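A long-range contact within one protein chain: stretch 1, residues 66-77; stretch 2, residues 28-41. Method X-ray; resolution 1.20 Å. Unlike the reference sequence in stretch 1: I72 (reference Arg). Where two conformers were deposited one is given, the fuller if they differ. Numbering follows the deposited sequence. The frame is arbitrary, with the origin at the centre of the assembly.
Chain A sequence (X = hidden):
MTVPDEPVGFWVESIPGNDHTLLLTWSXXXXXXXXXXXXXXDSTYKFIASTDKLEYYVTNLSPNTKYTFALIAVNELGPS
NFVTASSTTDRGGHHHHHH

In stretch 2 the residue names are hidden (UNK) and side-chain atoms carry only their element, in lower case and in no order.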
# COMPACT_ATOMS: atom_id res chain seq x y z
N LYS A 66 13.59 5.17 -2.92
CA LYS A 66 12.32 5.73 -2.49
C LYS A 66 11.21 5.03 -3.25
O LYS A 66 11.20 5.02 -4.49
CB LYS A 66 12.27 7.23 -2.74
CG LYS A 66 10.96 7.86 -2.30
CD LYS A 66 10.89 9.32 -2.72
CE LYS A 66 9.63 9.98 -2.21
NZ LYS A 66 9.73 10.30 -0.76
N TYR A 67 10.28 4.45 -2.52
CA TYR A 67 9.14 3.75 -3.09
C TYR A 67 7.87 4.48 -2.72
O TYR A 67 7.67 4.86 -1.56
CB TYR A 67 9.07 2.31 -2.59
CG TYR A 67 10.12 1.43 -3.20
CD1 TYR A 67 9.95 0.89 -4.47
CD2 TYR A 67 11.29 1.14 -2.53
CE1 TYR A 67 10.91 0.08 -5.04
CE2 TYR A 67 12.25 0.33 -3.10
CZ TYR A 67 12.06 -0.18 -4.35
OH TYR A 67 13.03 -0.99 -4.90
N THR A 68 6.99 4.62 -3.69
CA THR A 68 5.67 5.18 -3.49
C THR A 68 4.65 4.13 -3.86
O THR A 68 4.78 3.48 -4.91
CB THR A 68 5.48 6.45 -4.32
OG1 THR A 68 6.48 7.41 -3.96
CG2 THR A 68 4.11 7.05 -4.08
N PHE A 69 3.63 4.00 -3.03
CA PHE A 69 2.57 3.02 -3.22
C PHE A 69 1.22 3.70 -3.24
O PHE A 69 1.03 4.74 -2.63
CB PHE A 69 2.59 1.97 -2.10
CG PHE A 69 3.88 1.21 -2.02
CD1 PHE A 69 4.09 0.11 -2.81
CD2 PHE A 69 4.90 1.63 -1.18
CE1 PHE A 69 5.29 -0.58 -2.76
CE2 PHE A 69 6.10 0.94 -1.13
CZ PHE A 69 6.28 -0.16 -1.91
N ALA A 70 0.28 3.09 -3.95
CA ALA A 70 -1.10 3.52 -4.01
C ALA A 70 -1.98 2.41 -3.46
O ALA A 70 -1.72 1.23 -3.68
CB ALA A 70 -1.52 3.88 -5.43
N LEU A 71 -3.01 2.79 -2.73
CA LEU A 71 -3.90 1.87 -2.03
C LEU A 71 -5.33 2.25 -2.33
O LEU A 71 -5.67 3.43 -2.37
CB LEU A 71 -3.65 2.02 -0.54
CG LEU A 71 -4.52 1.23 0.42
CD1 LEU A 71 -4.18 -0.25 0.39
CD2 LEU A 71 -4.33 1.79 1.83
N ILE A 72 -6.16 1.22 -2.56
CA ILE A 72 -7.60 1.38 -2.63
C ILE A 72 -8.27 0.36 -1.72
O ILE A 72 -7.71 -0.71 -1.44
CB ILE A 72 -8.17 1.21 -4.05
CG1 ILE A 72 -7.50 0.05 -4.79
CG2 ILE A 72 -7.98 2.48 -4.80
CD1 ILE A 72 -8.29 -0.46 -6.00
N ALA A 73 -9.49 0.68 -1.30
CA ALA A 73 -10.37 -0.27 -0.65
C ALA A 73 -11.44 -0.66 -1.67
O ALA A 73 -11.86 0.17 -2.48
CB ALA A 73 -11.04 0.36 0.55
N VAL A 74 -11.90 -1.90 -1.60
CA VAL A 74 -12.80 -2.45 -2.62
C VAL A 74 -13.92 -3.23 -1.96
O VAL A 74 -13.71 -3.93 -0.96
CB VAL A 74 -12.02 -3.37 -3.57
CG1 VAL A 74 -12.88 -3.78 -4.74
CG2 VAL A 74 -10.74 -2.70 -4.07
N ASN A 75 -15.13 -3.10 -2.51
CA ASN A 75 -16.22 -4.01 -2.17
C ASN A 75 -16.96 -4.33 -3.46
O ASN A 75 -16.53 -3.95 -4.56
CB ASN A 75 -17.10 -3.47 -1.04
CG ASN A 75 -17.90 -2.26 -1.42
OD1 ASN A 75 -18.14 -1.99 -2.59
ND2 ASN A 75 -18.34 -1.52 -0.42
N GLU A 76 -18.10 -5.02 -3.32
CA GLU A 76 -18.84 -5.51 -4.48
C GLU A 76 -19.33 -4.36 -5.35
O GLU A 76 -19.58 -4.56 -6.55
CB GLU A 76 -20.04 -6.35 -4.03
CG GLU A 76 -19.66 -7.55 -3.20
CD GLU A 76 -19.74 -7.28 -1.71
OE1 GLU A 76 -19.59 -6.09 -1.30
OE2 GLU A 76 -19.96 -8.24 -0.94
N LEU A 77 -19.51 -3.18 -4.78
CA LEU A 77 -20.03 -2.04 -5.52
C LEU A 77 -18.93 -1.30 -6.27
O LEU A 77 -19.23 -0.57 -7.22
CB LEU A 77 -20.74 -1.08 -4.58
CG LEU A 77 -22.07 -1.54 -3.96
CD1 LEU A 77 -23.11 -1.74 -5.06
CD2 LEU A 77 -21.92 -2.81 -3.13
N UNK A 28 -8.47 0.42 9.32
CA UNK A 28 -9.69 -0.28 8.96
C UNK A 28 -10.61 0.72 8.28
O UNK A 28 -10.71 1.87 8.69
o UNK A 28 -12.92 -3.29 11.03
c UNK A 28 -11.47 -1.78 9.93
o UNK A 28 -11.38 -2.34 12.26
c UNK A 28 -10.34 -0.83 10.22
c UNK A 28 -11.96 -2.52 11.17
N UNK A 29 -11.29 0.29 7.22
CA UNK A 29 -12.00 1.17 6.32
C UNK A 29 -13.45 0.73 6.18
O UNK A 29 -13.73 -0.42 5.86
o UNK A 29 -9.93 1.57 5.13
c UNK A 29 -11.96 2.06 3.98
c UNK A 29 -11.30 1.16 4.97
N UNK A 30 -14.38 1.66 6.40
CA UNK A 30 -15.80 1.35 6.29
C UNK A 30 -16.11 0.80 4.91
O UNK A 30 -15.74 1.39 3.89
c UNK A 30 -18.63 2.75 5.09
c UNK A 30 -16.61 2.62 6.54
n UNK A 30 -20.64 3.19 3.73
c UNK A 30 -18.10 2.40 6.48
c UNK A 30 -20.13 2.95 5.11
N UNK A 31 -16.82 -0.33 4.89
CA UNK A 31 -17.29 -0.92 3.66
C UNK A 31 -16.28 -1.78 2.93
O UNK A 31 -16.64 -2.43 1.95
N UNK A 32 -15.03 -1.80 3.36
CA UNK A 32 -14.01 -2.52 2.61
C UNK A 32 -14.14 -4.01 2.82
O UNK A 32 -14.23 -4.48 3.96
c UNK A 32 -12.61 -2.08 3.06
N UNK A 33 -14.16 -4.75 1.72
CA UNK A 33 -14.02 -6.20 1.75
C UNK A 33 -12.58 -6.63 1.50
O UNK A 33 -12.17 -7.69 1.97
c UNK A 33 -16.84 -7.34 2.21
c UNK A 33 -16.39 -6.63 0.94
n UNK A 33 -19.11 -8.13 1.66
c UNK A 33 -14.92 -6.84 0.69
c UNK A 33 -18.33 -7.15 2.45
N UNK A 34 -11.81 -5.84 0.76
CA UNK A 34 -10.38 -6.08 0.61
C UNK A 34 -9.74 -4.78 0.18
O UNK A 34 -10.41 -3.77 -0.06
o UNK A 34 -11.14 -6.66 -5.85
c UNK A 34 -9.41 -6.63 -2.67
c UNK A 34 -10.08 -7.24 -0.33
c UNK A 34 -11.64 -7.34 -2.30
c UNK A 34 -10.91 -6.78 -4.49
c UNK A 34 -11.90 -7.21 -3.65
c UNK A 34 -10.39 -7.04 -1.79
c UNK A 34 -9.67 -6.49 -4.01
N UNK A 35 -8.41 -4.82 0.09
CA UNK A 35 -7.58 -3.69 -0.30
C UNK A 35 -6.65 -4.15 -1.40
O UNK A 35 -6.24 -5.31 -1.43
c UNK A 35 -8.70 -3.53 4.15
c UNK A 35 -8.87 -1.28 3.40
c UNK A 35 -6.76 -3.20 0.90
o UNK A 35 -9.95 -1.95 5.42
c UNK A 35 -7.59 -2.86 2.10
c UNK A 35 -8.08 -1.59 2.29
c UNK A 35 -9.17 -2.25 4.32
c UNK A 35 -7.91 -3.83 3.04
N UNK A 36 -6.30 -3.22 -2.28
CA UNK A 36 -5.38 -3.51 -3.37
C UNK A 36 -4.28 -2.47 -3.38
O UNK A 36 -4.54 -1.28 -3.23
c UNK A 36 -6.21 -4.65 -6.99
o UNK A 36 -7.45 -4.56 -6.90
c UNK A 36 -6.10 -3.52 -4.72
o UNK A 36 -5.63 -5.08 -8.01
c UNK A 36 -5.34 -4.22 -5.83
N UNK A 37 -3.05 -2.94 -3.52
CA UNK A 37 -1.86 -2.12 -3.46
C UNK A 37 -1.18 -2.13 -4.81
O UNK A 37 -1.01 -3.18 -5.43
c UNK A 37 -0.82 -3.85 -0.16
c UNK A 37 0.39 -1.91 -2.37
c UNK A 37 -0.89 -2.72 -2.42
c UNK A 37 -1.57 -2.88 -1.07
N UNK A 38 -0.70 -0.95 -5.20
CA UNK A 38 0.03 -0.73 -6.43
C UNK A 38 1.34 -0.02 -6.13
O UNK A 38 1.42 0.78 -5.20
c UNK A 38 -0.77 0.15 -7.39
c UNK A 38 -2.10 -0.44 -7.76
c UNK A 38 -4.41 -0.86 -7.25
o UNK A 38 -5.79 -2.07 -8.76
c UNK A 38 -3.19 -0.31 -6.92
c UNK A 38 -3.49 -1.69 -9.30
c UNK A 38 -2.26 -1.14 -8.95
c UNK A 38 -4.56 -1.55 -8.44
N UNK A 39 2.35 -0.31 -6.93
CA UNK A 39 3.59 0.44 -6.96
C UNK A 39 3.45 1.58 -7.95
O UNK A 39 3.01 1.38 -9.08
c UNK A 39 7.05 -0.74 -8.25
c UNK A 39 4.71 -0.49 -7.41
c UNK A 39 6.58 0.60 -6.21
c UNK A 39 6.07 0.19 -7.56
N UNK A 40 3.83 2.77 -7.53
CA UNK A 40 3.87 3.92 -8.42
C UNK A 40 5.25 3.91 -9.07
O UNK A 40 6.26 4.14 -8.41
c UNK A 40 2.32 5.09 -6.84
c UNK A 40 3.51 6.39 -8.60
c UNK A 40 3.60 5.22 -7.65
N UNK A 41 5.29 3.57 -10.35
CA UNK A 41 6.54 3.35 -11.07
C UNK A 41 6.39 4.01 -12.43
O UNK A 41 5.43 3.74 -13.15
c UNK A 41 6.77 1.85 -11.23
o UNK A 41 7.71 1.56 -12.23
O HOH W 1 7.90 3.94 -6.34

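Position 28 carries three carbons, the third bearing two oxygens, and touches nothing on stretch 1: E28, an acid suited to an exposed site. Position 29 has one carbon bearing an oxygen and a methyl, the methyl carbon 3.9 Å from A73 CB: T29, whose methyl gives this buried site an apolar contact and whose residue begins a type II turn. At 30, four carbons in a row end in nitrogen, out of reach of stretch 1: K30, at home in solvent. Position 31 has no side-chain atoms, its O accepts a hydrogen bond from N75 ND2 at 3.1 Å, and its phi of 83° favours glycine: G31. Position 32 has a single carbon, CB, 3.8 Å from A73 CB, a small apolar contact for A32, whose N closes the turn onto T29 O at 3.1 Å.

Position 33 repeats the four-carbon chain ending in nitrogen, and that nitrogen lies 2.7 Å from E76 OE2. It is K33, long enough to form this salt bridge, while its N donates to V74 O at 2.8 Å.

Position 34 shows one carbon, then a six-carbon ring bearing an oxygen, with V74 CB 3.8 Å from the ring centroid, over its face: Y34, whose flat aromatic ring makes this CH-pi contact possible. The same atoms at 35, a ring carbon 3.9 Å from A73 CB, give Y35, its large ring filling a buried site.

Position 36, three carbons ending in two oxygens, has its CB 3.8 Å from I72 CG1: E36, whose aliphatic part meets a hydrophobic neighbour. Position 37 has four carbons forked at the first, one arm two carbons long, a carbon 4.0 Å from L71 CD1: I37, branched and apolar in a buried site. At 38 a third oxygen-bearing ring has a carbon 4.1 Å from I72 CG1: Y38, which offers its ring edge there.

Position 39 has four carbons forked at the second, one of them 3.8 Å from Y67 CD1 and 3.9 Å from F69 CE1: L39, whose forked end reaches both rings. At 40, one carbon carries two, one 3.8 Å from T68 CG2: V40, beta-branched as suits a strand. Position 41, one carbon then oxygen without contact across, is S41, its polar OG hydrogen-bonded elsewhere in the structure.

The strands run antiparallel. Paired backbone bonds join A70 to Y38 (Y38 N to A70 O, 2.8 Å; A70 N to Y38 O, 2.9 Å), and likewise I72 to E36. Side chains alternate: F69, L71 and A73 share one face with Y35, I37 and L39; A70, I72 and V74 share the other with Y34, E36 and Y38. Backbone bonds hold the register, side chains pack on both faces, and the K33 to E76 salt bridge joins the loops at one end.

Stretch 2 (28-41) ETKGAKYYEIYLVS
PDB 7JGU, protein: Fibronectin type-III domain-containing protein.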